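Local coordinates for protein probable porin (Pseudomonas aeruginosa, PDB 4FSP) that probably forms a beta-barrel diffusion channel of the OprD type across the outer membrane, at residues E21-S26 with F56-G61; L27-F32 with L401-P406; S213-E218 with Q225-L230. One frame throughout, in Å; residues are numbered along the deposited sequence.

Contact 1 of 3, residues E21-S26 with F56-G61; sequences EDSRAS and FDYRSG. With C8E ((hydroxyethyloxy)tri(ethyloxy)octane), chain B.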
loop_
_atom_site.group_PDB
_atom_site.type_symbol
_atom_site.label_atom_id
_atom_site.label_comp_id
_atom_site.label_asym_id
_atom_site.label_seq_id
_atom_site.Cartn_x
_atom_site.Cartn_y
_atom_site.Cartn_z
ATOM N N GLU A 21 -4.683 28.353 -12.850
ATOM C CA GLU A 21 -6.082 28.518 -12.424
ATOM C C GLU A 21 -6.626 27.313 -11.657
ATOM O O GLU A 21 -7.329 27.473 -10.666
ATOM C CB GLU A 21 -6.991 28.818 -13.626
ATOM C CG GLU A 21 -8.478 28.861 -13.287
ATOM C CD GLU A 21 -8.818 29.998 -12.342
ATOM O OE1 GLU A 21 -8.089 31.007 -12.325
ATOM O OE2 GLU A 21 -9.823 29.896 -11.615
ATOM N N ASP A 22 -6.292 26.109 -12.101
ATOM C CA ASP A 22 -6.785 24.917 -11.431
ATOM C C ASP A 22 -5.803 24.369 -10.396
ATOM O O ASP A 22 -5.996 23.265 -9.865
ATOM C CB ASP A 22 -7.138 23.839 -12.468
ATOM C CG ASP A 22 -8.117 24.344 -13.508
ATOM O OD1 ASP A 22 -8.959 25.195 -13.151
ATOM O OD2 ASP A 22 -8.044 23.902 -14.670
ATOM N N SER A 23 -4.751 25.127 -10.104
ATOM C CA SER A 23 -3.794 24.678 -9.101
ATOM C C SER A 23 -4.491 24.530 -7.761
ATOM O O SER A 23 -5.368 25.328 -7.417
ATOM C CB SER A 23 -2.628 25.659 -8.969
ATOM O OG SER A 23 -1.750 25.558 -10.086
ATOM N N ARG A 24 -4.116 23.495 -7.015
ATOM C CA ARG A 24 -4.512 23.381 -5.616
ATOM C C ARG A 24 -3.367 22.890 -4.737
ATOM O O ARG A 24 -2.404 22.286 -5.210
ATOM C CB ARG A 24 -5.723 22.460 -5.461
ATOM C CG ARG A 24 -5.473 21.036 -5.879
ATOM C CD ARG A 24 -6.790 20.308 -6.055
ATOM N NE ARG A 24 -6.667 18.875 -5.816
ATOM C CZ ARG A 24 -6.222 18.005 -6.716
ATOM N NH1 ARG A 24 -5.841 18.425 -7.916
ATOM N NH2 ARG A 24 -6.151 16.713 -6.409
ATOM N N ALA A 25 -3.472 23.154 -3.448
ATOM C CA ALA A 25 -2.448 22.706 -2.534
ATOM C C ALA A 25 -2.995 22.611 -1.120
ATOM O O ALA A 25 -3.990 23.264 -0.765
ATOM C CB ALA A 25 -1.226 23.630 -2.581
ATOM N N SER A 26 -2.334 21.777 -0.326
ATOM C CA SER A 26 -2.672 21.604 1.071
ATOM C C SER A 26 -1.411 21.329 1.866
ATOM O O SER A 26 -0.365 20.932 1.322
ATOM C CB SER A 26 -3.616 20.427 1.233
ATOM O OG SER A 26 -3.005 19.247 0.745
ATOM N N PHE A 56 3.739 19.539 2.349
ATOM C CA PHE A 56 3.166 20.452 1.367
ATOM C C PHE A 56 2.863 19.689 0.078
ATOM O O PHE A 56 3.772 19.191 -0.598
ATOM C CB PHE A 56 4.156 21.585 1.103
ATOM C CG PHE A 56 3.731 22.548 0.027
ATOM C CD1 PHE A 56 2.763 23.507 0.279
ATOM C CD2 PHE A 56 4.340 22.525 -1.224
ATOM C CE1 PHE A 56 2.385 24.415 -0.713
ATOM C CE2 PHE A 56 3.974 23.432 -2.217
ATOM C CZ PHE A 56 2.993 24.375 -1.960
ATOM N N ASP A 57 1.583 19.591 -0.265
ATOM C CA ASP A 57 1.174 18.817 -1.435
ATOM C C ASP A 57 0.527 19.740 -2.452
ATOM O O ASP A 57 -0.604 20.178 -2.269
ATOM C CB ASP A 57 0.203 17.705 -1.031
ATOM C CG ASP A 57 -0.138 16.763 -2.183
ATOM O OD1 ASP A 57 0.072 17.131 -3.354
ATOM O OD2 ASP A 57 -0.641 15.649 -1.917
ATOM N N TYR A 58 1.254 20.006 -3.533
ATOM C CA TYR A 58 0.804 20.906 -4.587
ATOM C C TYR A 58 0.500 20.156 -5.883
ATOM O O TYR A 58 1.287 19.317 -6.320
ATOM C CB TYR A 58 1.885 21.950 -4.866
ATOM C CG TYR A 58 1.657 22.726 -6.137
ATOM C CD1 TYR A 58 0.750 23.777 -6.174
ATOM C CD2 TYR A 58 2.353 22.420 -7.299
ATOM C CE1 TYR A 58 0.535 24.509 -7.343
ATOM C CE2 TYR A 58 2.135 23.138 -8.482
ATOM C CZ TYR A 58 1.230 24.184 -8.492
ATOM O OH TYR A 58 1.019 24.910 -9.653
ATOM N N ARG A 59 -0.625 20.489 -6.509
ATOM C CA ARG A 59 -1.031 19.877 -7.775
ATOM C C ARG A 59 -1.466 20.976 -8.743
ATOM O O ARG A 59 -2.486 21.636 -8.515
ATOM C CB ARG A 59 -2.219 18.928 -7.555
ATOM C CG ARG A 59 -2.027 17.855 -6.484
ATOM C CD ARG A 59 -1.224 16.689 -7.009
ATOM N NE ARG A 59 -0.887 15.727 -5.960
ATOM C CZ ARG A 59 -1.466 14.538 -5.808
ATOM N NH1 ARG A 59 -2.423 14.146 -6.642
ATOM N NH2 ARG A 59 -1.083 13.740 -4.819
ATOM N N SER A 60 -0.712 21.175 -9.821
ATOM C CA SER A 60 -1.078 22.194 -10.801
ATOM C C SER A 60 -2.255 21.683 -11.614
ATOM O O SER A 60 -2.578 20.499 -11.565
ATOM C CB SER A 60 0.074 22.464 -11.759
ATOM O OG SER A 60 0.126 21.439 -12.759
ATOM N N GLY A 61 -2.895 22.582 -12.355
ATOM C CA GLY A 61 -3.785 22.179 -13.433
ATOM C C GLY A 61 -2.955 21.885 -14.681
ATOM O O GLY A 61 -1.764 21.585 -14.582
HETATM C C1 C8E B . 4.153 26.325 -5.986
HETATM C C2 C8E B . 3.503 27.274 -6.988
HETATM C C3 C8E B . 2.119 27.716 -6.526
HETATM C C4 C8E B . 1.238 28.125 -7.702
HETATM C C5 C8E B . 0.426 29.383 -7.412
HETATM C C6 C8E B . -0.906 29.401 -8.168
HETATM C C7 C8E B . -1.835 30.490 -7.633
HETATM C C8 C8E B . -3.063 30.715 -8.510
HETATM O O9 C8E B . -4.136 29.881 -8.124
HETATM C C10 C8E B . -5.195 30.592 -7.523
HETATM C C11 C8E B . -6.526 30.145 -8.118
HETATM O O12 C8E B . -7.056 29.104 -7.336
HETATM C C13 C8E B . -7.840 29.629 -6.290
HETATM O O HOH W 1 -5.064 20.641 -9.712
#
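A25 packing against Y58, and R24 bonded to R59 through the main chain, mark this as an antiparallel strand pairing. It lies where strands 24-38 and 47-59 meet at the open end of their hairpin, near the barrel rim that should face the periplasm in this family. R24-R59 and S26-D57 are hydrogen-bonded pairs; R59 N to R24 O spans 2.8 Å and is nearly straight. A25-Y58, between them, is a non-hydrogen-bonded pair, and the small CB of A25 reaches the edge of the tyrosine ring while also touching CE1 of F56 at 4.1 Å.

Y58 has CG anti to its backbone N (chi1 167°), which sends the ring along the sheet toward S23. There the phenol OH donates to S23 OG at 2.9 Å, and this serine hydroxyl is also bonded to the carbonyl of F19. The octyl tail of a detergent molecule lies across one face of the ring, C1 being 4.1 Å above its centre, while S60 N lies over the opposite face, displaced toward the edge of the ring.

The other side of the sheet is polar. R24 lays its guanidinium over R59, with R59 CB 3.7 Å from R24 NH1, and the two planes are 67° apart. Water 1 sits at the guanidinium edge, accepting from R24 NH1 at 3.0 Å and lying close to the carbonyls of D22 and R59. R59 bends back at chi2 (-80°) to form a salt bridge from NE to D57 OD1, 3.1 Å long.

The chemistry thus separates by face: alanine and aromatic rings suit the side that carries detergent and presumably lipid, whereas the side bearing the two arginines suits water, and D57 probably offsets part of their mutual repulsion.

Contact 2 of 3, residues L27-F32 with L401-P406; sequences LALRNF and LTYELP
R30 and Y403 carry the flat groups that meet neighbours across this pairing, and in both cases a methyl group approaches obliquely. T402 CG2 lies 3.8 Å from R30 NH1, with the aliphatic CG of the arginine almost as near, because the two side chains run side by side and point the same way. L29 CD1 leans toward the phenol ring of Y403, whose hydroxyl end points off beyond strand 394-406, away from L29; the CB atoms of this pair are 4.2 Å apart. The chain of E404 bends at chi2 (87°), bringing carboxylate OE1 to 3.4 Å from A28 CB. A small alanine suits a place against which the acidic chain folds.

These residues belong to the first and last strands, 24-38 and 394-406, whose antiparallel pairing closes the barrel into a cylinder, as in other members of the OprD porin family. L27-L405, L29-Y403 and N31-L401 are its hydrogen-bonded pairs. The bond from L29 N to Y403 O is short, at 2.6 Å, and nearly straight; L27 N reaches L405 O at 2.7 Å. In the non-hydrogen-bonded pairs, CA-H groups approach carbonyls instead, such as T402 CA to L29 O at 3.3 Å.

On the face with L27, L29, L401, Y403 and L405, the leucines and the ring of Y403 suit a wall that presumably faces lipid: the CD2 methyls of L27 and L405 meet at 4.1 Å, and L27 also touches a bound detergent molecule. N31 shares this face, and its amide is satisfied by Q52 and W50 on strand 47-59. On the side with A28, R30, T402 and E404, the arginine extends inward, where NE makes weak hydrogen bonds to the carbonyls of R139 and L140.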
loop_
_atom_site.group_PDB
_atom_site.type_symbol
_atom_site.label_atom_id
_atom_site.label_comp_id
_atom_site.label_asym_id
_atom_site.label_seq_id
_atom_site.Cartn_x
_atom_site.Cartn_y
_atom_site.Cartn_z
ATOM N N LEU A 27 -1.530 21.543 3.166
ATOM C CA LEU A 27 -0.474 21.261 4.106
ATOM C C LEU A 27 -0.999 20.183 5.036
ATOM O O LEU A 27 -2.056 20.362 5.660
ATOM C CB LEU A 27 -0.172 22.521 4.912
ATOM C CG LEU A 27 0.656 22.350 6.189
ATOM C CD1 LEU A 27 2.081 21.968 5.835
ATOM C CD2 LEU A 27 0.638 23.620 7.034
ATOM N N ALA A 28 -0.289 19.061 5.135
ATOM C CA ALA A 28 -0.667 18.025 6.109
ATOM C C ALA A 28 0.254 18.038 7.325
ATOM O O ALA A 28 1.483 18.118 7.190
ATOM C CB ALA A 28 -0.698 16.630 5.461
ATOM N N LEU A 29 -0.347 17.972 8.512
ATOM C CA LEU A 29 0.409 17.961 9.759
ATOM C C LEU A 29 0.270 16.593 10.392
ATOM O O LEU A 29 -0.846 16.089 10.563
ATOM C CB LEU A 29 -0.130 19.018 10.719
ATOM C CG LEU A 29 0.058 20.474 10.285
ATOM C CD1 LEU A 29 -0.582 21.425 11.283
ATOM C CD2 LEU A 29 1.522 20.762 10.172
ATOM N N ARG A 30 1.389 15.978 10.746
ATOM C CA ARG A 30 1.332 14.599 11.231
ATOM C C ARG A 30 2.282 14.356 12.392
ATOM O O ARG A 30 3.508 14.413 12.234
ATOM C CB ARG A 30 1.670 13.655 10.089
ATOM C CG ARG A 30 1.167 12.247 10.230
ATOM C CD ARG A 30 1.203 11.615 8.850
ATOM N NE ARG A 30 1.634 10.223 8.867
ATOM C CZ ARG A 30 0.796 9.203 8.942
ATOM N NH1 ARG A 30 -0.505 9.440 9.015
ATOM N NH2 ARG A 30 1.253 7.958 8.949
ATOM N N ASN A 31 1.710 14.093 13.562
ATOM C CA ASN A 31 2.503 13.694 14.709
ATOM C C ASN A 31 2.402 12.180 14.887
ATOM O O ASN A 31 1.303 11.630 15.023
ATOM C CB ASN A 31 2.052 14.436 15.965
ATOM C CG ASN A 31 3.058 14.330 17.096
ATOM O OD1 ASN A 31 2.869 13.560 18.035
ATOM N ND2 ASN A 31 4.141 15.099 17.003
ATOM N N PHE A 32 3.552 11.512 14.867
ATOM C CA PHE A 32 3.608 10.051 14.889
ATOM C C PHE A 32 4.470 9.547 16.055
ATOM O O PHE A 32 5.622 9.962 16.217
ATOM C CB PHE A 32 4.129 9.558 13.533
ATOM C CG PHE A 32 4.595 8.127 13.516
ATOM C CD1 PHE A 32 3.712 7.081 13.752
ATOM C CD2 PHE A 32 5.917 7.827 13.206
ATOM C CE1 PHE A 32 4.150 5.753 13.710
ATOM C CE2 PHE A 32 6.363 6.510 13.162
ATOM C CZ PHE A 32 5.480 5.469 13.412
ATOM N N LEU A 401 -1.484 11.624 15.188
ATOM C CA LEU A 401 -2.287 12.821 15.285
ATOM C C LEU A 401 -2.170 13.473 13.919
ATOM O O LEU A 401 -1.068 13.792 13.484
ATOM C CB LEU A 401 -1.697 13.739 16.349
ATOM C CG LEU A 401 -2.566 14.897 16.829
ATOM C CD1 LEU A 401 -3.964 14.400 17.088
ATOM C CD2 LEU A 401 -1.971 15.476 18.105
ATOM N N THR A 402 -3.288 13.633 13.219
ATOM C CA THR A 402 -3.245 14.191 11.870
ATOM C C THR A 402 -4.141 15.398 11.733
ATOM O O THR A 402 -5.219 15.477 12.345
ATOM C CB THR A 402 -3.667 13.188 10.782
ATOM O OG1 THR A 402 -5.012 12.757 11.023
ATOM C CG2 THR A 402 -2.735 11.993 10.752
ATOM N N TYR A 403 -3.677 16.337 10.918
ATOM C CA TYR A 403 -4.470 17.485 10.532
ATOM C C TYR A 403 -4.153 17.865 9.088
ATOM O O TYR A 403 -2.978 17.949 8.702
ATOM C CB TYR A 403 -4.211 18.668 11.471
ATOM C CG TYR A 403 -5.226 19.764 11.291
ATOM C CD1 TYR A 403 -6.513 19.622 11.780
ATOM C CD2 TYR A 403 -4.909 20.925 10.612
ATOM C CE1 TYR A 403 -7.450 20.614 11.612
ATOM C CE2 TYR A 403 -5.844 21.924 10.437
ATOM C CZ TYR A 403 -7.111 21.762 10.940
ATOM O OH TYR A 403 -8.053 22.748 10.774
ATOM N N GLU A 404 -5.204 18.093 8.300
ATOM C CA GLU A 404 -5.067 18.461 6.888
ATOM C C GLU A 404 -5.599 19.873 6.627
ATOM O O GLU A 404 -6.783 20.142 6.838
ATOM C CB GLU A 404 -5.814 17.464 6.003
ATOM C CG GLU A 404 -6.008 17.916 4.564
ATOM C CD GLU A 404 -4.835 17.543 3.683
ATOM O OE1 GLU A 404 -3.705 17.461 4.210
ATOM O OE2 GLU A 404 -5.040 17.317 2.469
ATOM N N LEU A 405 -4.726 20.762 6.152
ATOM C CA LEU A 405 -5.068 22.172 5.962
ATOM C C LEU A 405 -4.975 22.571 4.494
ATOM O O LEU A 405 -3.878 22.620 3.937
ATOM C CB LEU A 405 -4.131 23.054 6.789
ATOM C CG LEU A 405 -4.223 24.571 6.605
ATOM C CD1 LEU A 405 -5.550 25.103 7.120
ATOM C CD2 LEU A 405 -3.057 25.269 7.292
ATOM N N PRO A 406 -6.126 22.852 3.859
ATOM C CA PRO A 406 -6.158 23.310 2.461
ATOM C C PRO A 406 -5.633 24.733 2.328
ATOM O O PRO A 406 -6.087 25.608 3.064
ATOM C CB PRO A 406 -7.651 23.277 2.116
ATOM C CG PRO A 406 -8.344 23.427 3.425
ATOM C CD PRO A 406 -7.479 22.699 4.419
#

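Contact 3 of 3, residues S213-E218 with Q225-L230; sequences SYHYGE and QHFLGL. With C8E ((hydroxyethyloxy)tri(ethyloxy)octane), chain G; C8E ((hydroxyethyloxy)tri(ethyloxy)octane), chain I; C8E ((hydroxyethyloxy)tri(ethyloxy)octane), chain J.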
loop_
_atom_site.group_PDB
_atom_site.type_symbol
_atom_site.label_atom_id
_atom_site.label_comp_id
_atom_site.label_asym_id
_atom_site.label_seq_id
_atom_site.Cartn_x
_atom_site.Cartn_y
_atom_site.Cartn_z
ATOM N N SER A 213 -7.755 -8.043 -12.826
ATOM C CA SER A 213 -6.499 -7.349 -13.060
ATOM C C SER A 213 -5.342 -8.304 -13.331
ATOM O O SER A 213 -5.247 -9.369 -12.720
ATOM C CB SER A 213 -6.135 -6.512 -11.827
ATOM O OG SER A 213 -7.169 -5.594 -11.536
ATOM N N TYR A 214 -4.455 -7.891 -14.231
ATOM C CA TYR A 214 -3.167 -8.542 -14.420
ATOM C C TYR A 214 -2.062 -7.502 -14.274
ATOM O O TYR A 214 -2.140 -6.419 -14.866
ATOM C CB TYR A 214 -3.056 -9.194 -15.808
ATOM C CG TYR A 214 -1.644 -9.625 -16.069
ATOM C CD1 TYR A 214 -1.189 -10.857 -15.633
ATOM C CD2 TYR A 214 -0.737 -8.770 -16.692
ATOM C CE1 TYR A 214 0.132 -11.242 -15.838
ATOM C CE2 TYR A 214 0.573 -9.132 -16.878
ATOM C CZ TYR A 214 1.006 -10.371 -16.462
ATOM O OH TYR A 214 2.325 -10.718 -16.680
ATOM N N HIS A 215 -1.016 -7.825 -13.521
ATOM C CA HIS A 215 0.128 -6.915 -13.407
ATOM C C HIS A 215 1.445 -7.671 -13.399
ATOM O O HIS A 215 1.548 -8.780 -12.846
ATOM C CB HIS A 215 0.020 -6.036 -12.161
ATOM C CG HIS A 215 -1.123 -5.073 -12.223
ATOM N ND1 HIS A 215 -0.955 -3.747 -12.541
ATOM C CD2 HIS A 215 -2.454 -5.262 -12.056
ATOM C CE1 HIS A 215 -2.135 -3.145 -12.542
ATOM N NE2 HIS A 215 -3.061 -4.045 -12.268
ATOM N N TYR A 216 2.441 -7.064 -14.036
ATOM C CA TYR A 216 3.776 -7.631 -14.122
ATOM C C TYR A 216 4.757 -6.654 -13.483
ATOM O O TYR A 216 4.693 -5.450 -13.728
ATOM C CB TYR A 216 4.158 -7.868 -15.586
ATOM C CG TYR A 216 5.557 -8.386 -15.736
ATOM C CD1 TYR A 216 5.827 -9.746 -15.628
ATOM C CD2 TYR A 216 6.616 -7.521 -15.975
ATOM C CE1 TYR A 216 7.113 -10.227 -15.758
ATOM C CE2 TYR A 216 7.903 -7.989 -16.105
ATOM C CZ TYR A 216 8.149 -9.348 -15.989
ATOM O OH TYR A 216 9.429 -9.841 -16.119
ATOM N N GLY A 217 5.661 -7.167 -12.663
ATOM C CA GLY A 217 6.672 -6.326 -12.063
ATOM C C GLY A 217 8.002 -7.041 -12.106
ATOM O O GLY A 217 8.070 -8.264 -11.941
ATOM N N GLU A 218 9.075 -6.287 -12.304
ATOM C CA GLU A 218 10.389 -6.901 -12.389
ATOM C C GLU A 218 11.436 -5.988 -11.790
ATOM O O GLU A 218 11.656 -4.884 -12.298
ATOM C CB GLU A 218 10.729 -7.195 -13.867
ATOM C CG GLU A 218 12.131 -7.741 -14.085
ATOM C CD GLU A 218 12.431 -8.055 -15.540
ATOM O OE1 GLU A 218 11.486 -8.363 -16.305
ATOM O OE2 GLU A 218 13.618 -7.988 -15.926
ATOM N N GLN A 225 7.560 -10.775 -11.006
ATOM C CA GLN A 225 6.358 -11.288 -10.365
ATOM C C GLN A 225 5.150 -11.074 -11.266
ATOM O O GLN A 225 4.955 -9.984 -11.794
ATOM C CB GLN A 225 6.152 -10.599 -9.018
ATOM C CG GLN A 225 4.818 -10.856 -8.322
ATOM C CD GLN A 225 4.820 -10.288 -6.896
ATOM O OE1 GLN A 225 4.063 -9.360 -6.569
ATOM N NE2 GLN A 225 5.689 -10.836 -6.047
ATOM N N HIS A 226 4.361 -12.129 -11.460
ATOM C CA HIS A 226 3.106 -12.020 -12.199
ATOM C C HIS A 226 1.977 -11.980 -11.184
ATOM O O HIS A 226 1.977 -12.750 -10.227
ATOM C CB HIS A 226 2.903 -13.226 -13.131
ATOM C CG HIS A 226 3.909 -13.323 -14.236
ATOM N ND1 HIS A 226 3.739 -12.705 -15.459
ATOM C CD2 HIS A 226 5.090 -13.983 -14.317
ATOM C CE1 HIS A 226 4.771 -12.972 -16.234
ATOM N NE2 HIS A 226 5.609 -13.751 -15.568
ATOM N N PHE A 227 1.023 -11.078 -11.385
ATOM C CA PHE A 227 -0.133 -10.979 -10.497
ATOM C C PHE A 227 -1.414 -11.124 -11.289
ATOM O O PHE A 227 -1.546 -10.542 -12.375
ATOM C CB PHE A 227 -0.159 -9.615 -9.782
ATOM C CG PHE A 227 -1.461 -9.327 -9.083
ATOM C CD1 PHE A 227 -2.523 -8.719 -9.760
ATOM C CD2 PHE A 227 -1.640 -9.684 -7.754
ATOM C CE1 PHE A 227 -3.736 -8.467 -9.112
ATOM C CE2 PHE A 227 -2.859 -9.430 -7.096
ATOM C CZ PHE A 227 -3.906 -8.817 -7.777
ATOM N N LEU A 228 -2.382 -11.846 -10.722
ATOM C CA LEU A 228 -3.719 -11.944 -11.315
ATOM C C LEU A 228 -4.720 -11.829 -10.195
ATOM O O LEU A 228 -4.595 -12.515 -9.180
ATOM C CB LEU A 228 -3.916 -13.276 -12.046
ATOM C CG LEU A 228 -5.264 -13.454 -12.762
ATOM C CD1 LEU A 228 -5.426 -12.403 -13.878
ATOM C CD2 LEU A 228 -5.387 -14.862 -13.348
ATOM N N GLY A 229 -5.710 -10.961 -10.369
ATOM C CA GLY A 229 -6.654 -10.698 -9.302
ATOM C C GLY A 229 -8.084 -10.494 -9.768
ATOM O O GLY A 229 -8.347 -10.103 -10.905
ATOM N N LEU A 230 -9.025 -10.745 -8.873
ATOM C CA LEU A 230 -10.443 -10.598 -9.184
ATOM C C LEU A 230 -11.122 -10.009 -7.962
ATOM O O LEU A 230 -10.962 -10.535 -6.849
ATOM C CB LEU A 230 -11.063 -11.973 -9.495
ATOM C CG LEU A 230 -12.588 -11.952 -9.700
ATOM C CD1 LEU A 230 -12.916 -11.199 -10.971
ATOM C CD2 LEU A 230 -13.202 -13.381 -9.755
HETATM C C1 C8E G . 12.713 -11.567 -17.606
HETATM C C2 C8E G . 12.454 -11.296 -19.077
HETATM C C3 C8E G . 11.195 -12.032 -19.494
HETATM C C4 C8E G . 10.256 -11.068 -20.198
HETATM C C5 C8E G . 8.873 -11.144 -19.573
HETATM C C6 C8E G . 8.070 -9.894 -19.890
HETATM C C7 C8E G . 6.583 -10.186 -19.746
HETATM C C8 C8E G . 5.799 -8.898 -19.573
HETATM O O9 C8E G . 4.585 -8.940 -20.296
HETATM C C10 C8E G . 3.523 -8.346 -19.577
HETATM C C11 C8E G . 2.536 -7.691 -20.536
HETATM O O12 C8E G . 1.446 -7.168 -19.810
HETATM C C13 C8E G . 0.531 -6.470 -20.627
HETATM C C14 C8E G . -0.257 -5.457 -19.800
HETATM C C4 C8E I . -3.595 -9.644 -20.400
HETATM C C5 C8E I . -2.596 -10.585 -19.744
HETATM C C6 C8E I . -1.207 -10.517 -20.371
HETATM C C7 C8E I . -0.395 -11.694 -19.844
HETATM C C8 C8E I . 1.030 -11.748 -20.381
HETATM O O9 C8E I . 1.799 -12.632 -19.586
HETATM C C10 C8E I . 2.958 -13.106 -20.245
HETATM C C11 C8E I . 3.824 -13.872 -19.252
HETATM O O12 C8E I . 5.095 -14.196 -19.784
HETATM C C1 C8E J . -6.540 -9.628 -16.314
HETATM C C2 C8E J . -7.785 -9.458 -17.168
HETATM C C3 C8E J . -8.908 -10.105 -16.363
HETATM C C4 C8E J . -9.485 -11.282 -17.137
HETATM C C5 C8E J . -10.825 -11.662 -16.479
HETATM C C6 C8E J . -11.892 -11.716 -17.588
HETATM C C7 C8E J . -13.225 -12.299 -17.072
HETATM C C8 C8E J . -14.125 -12.409 -18.307
HETATM O O9 C8E J . -15.489 -12.768 -17.982
HETATM C C10 C8E J . -16.250 -12.512 -19.179
HETATM C C11 C8E J . -17.727 -12.755 -18.923
HETATM O O12 C8E J . -18.362 -11.618 -19.552
#
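Y214 and Y216 flank H226 in the beta hairpin formed by strands 210-219 and 223-235, one of the antiparallel hairpins that make up the OprD-type barrel wall. Main-chain hydrogen bonds set the register in the pairs S213-G229, H215-F227 and G217-Q225, the bond from Q225 N to G217 O being 2.7 Å.

Among side-chain bonds, the phenol OH of Y214 and ND1 of H226 are 2.7 Å apart; either can be the donor. H226 lies side by side with Y214, its ND1 near the plane of the tyrosine ring. The OH of Y216 donates to OE1 of E218, two residues along the same strand.

In aromatic packing, Y216 turns its edge toward the face of H226, an offset edge-to-face pair with planes at 61° and CD1 3.4 Å from H226 CE1. On the face with S213 and H215, F227 has CG anti to its backbone N (chi1 168°), which lays the ring alongside H215 and brings CE1 to 4.1 Å from S213 CB. G229, lacking a side chain, accommodates the tip of that ring. S213 and H215 both bond to D203, suiting polar residues to this inner side, while F227 packs on P131.

Detergent covers the outer side: one molecule lies over the Y214 ring and another over Y216, with C8 3.8 Å above its plane. Aromatic residues that combine flat apolar faces with polar tips suit such a surface, consistent with the aromatic belt of porins. L228 CD1 touches a third detergent, and H226 CE1 lies 3.3 Å from C11 of the molecule that covers Y214.

How the contacts relate
Contacts 1 and 2 share strand 24-38, which pairs with 47-59 on one edge and with 394-406 on the other; their centres are about 17 Å apart. They touch where S26 OG lies 3.3 Å from E404 OE2, a weak, probable hydrogen bond, and where S26 CB packs on the carbonyl O of L405. Contact 3 is nested in the long loop closed by contact 2 and lies across the chain's centre from it, with centres about 34 Å apart and nearest atoms about 23 Å apart. From contact 1 its centre is about 32 Å away. Detergent touches all three on their outer side, as expected of a membrane-embedded barrel.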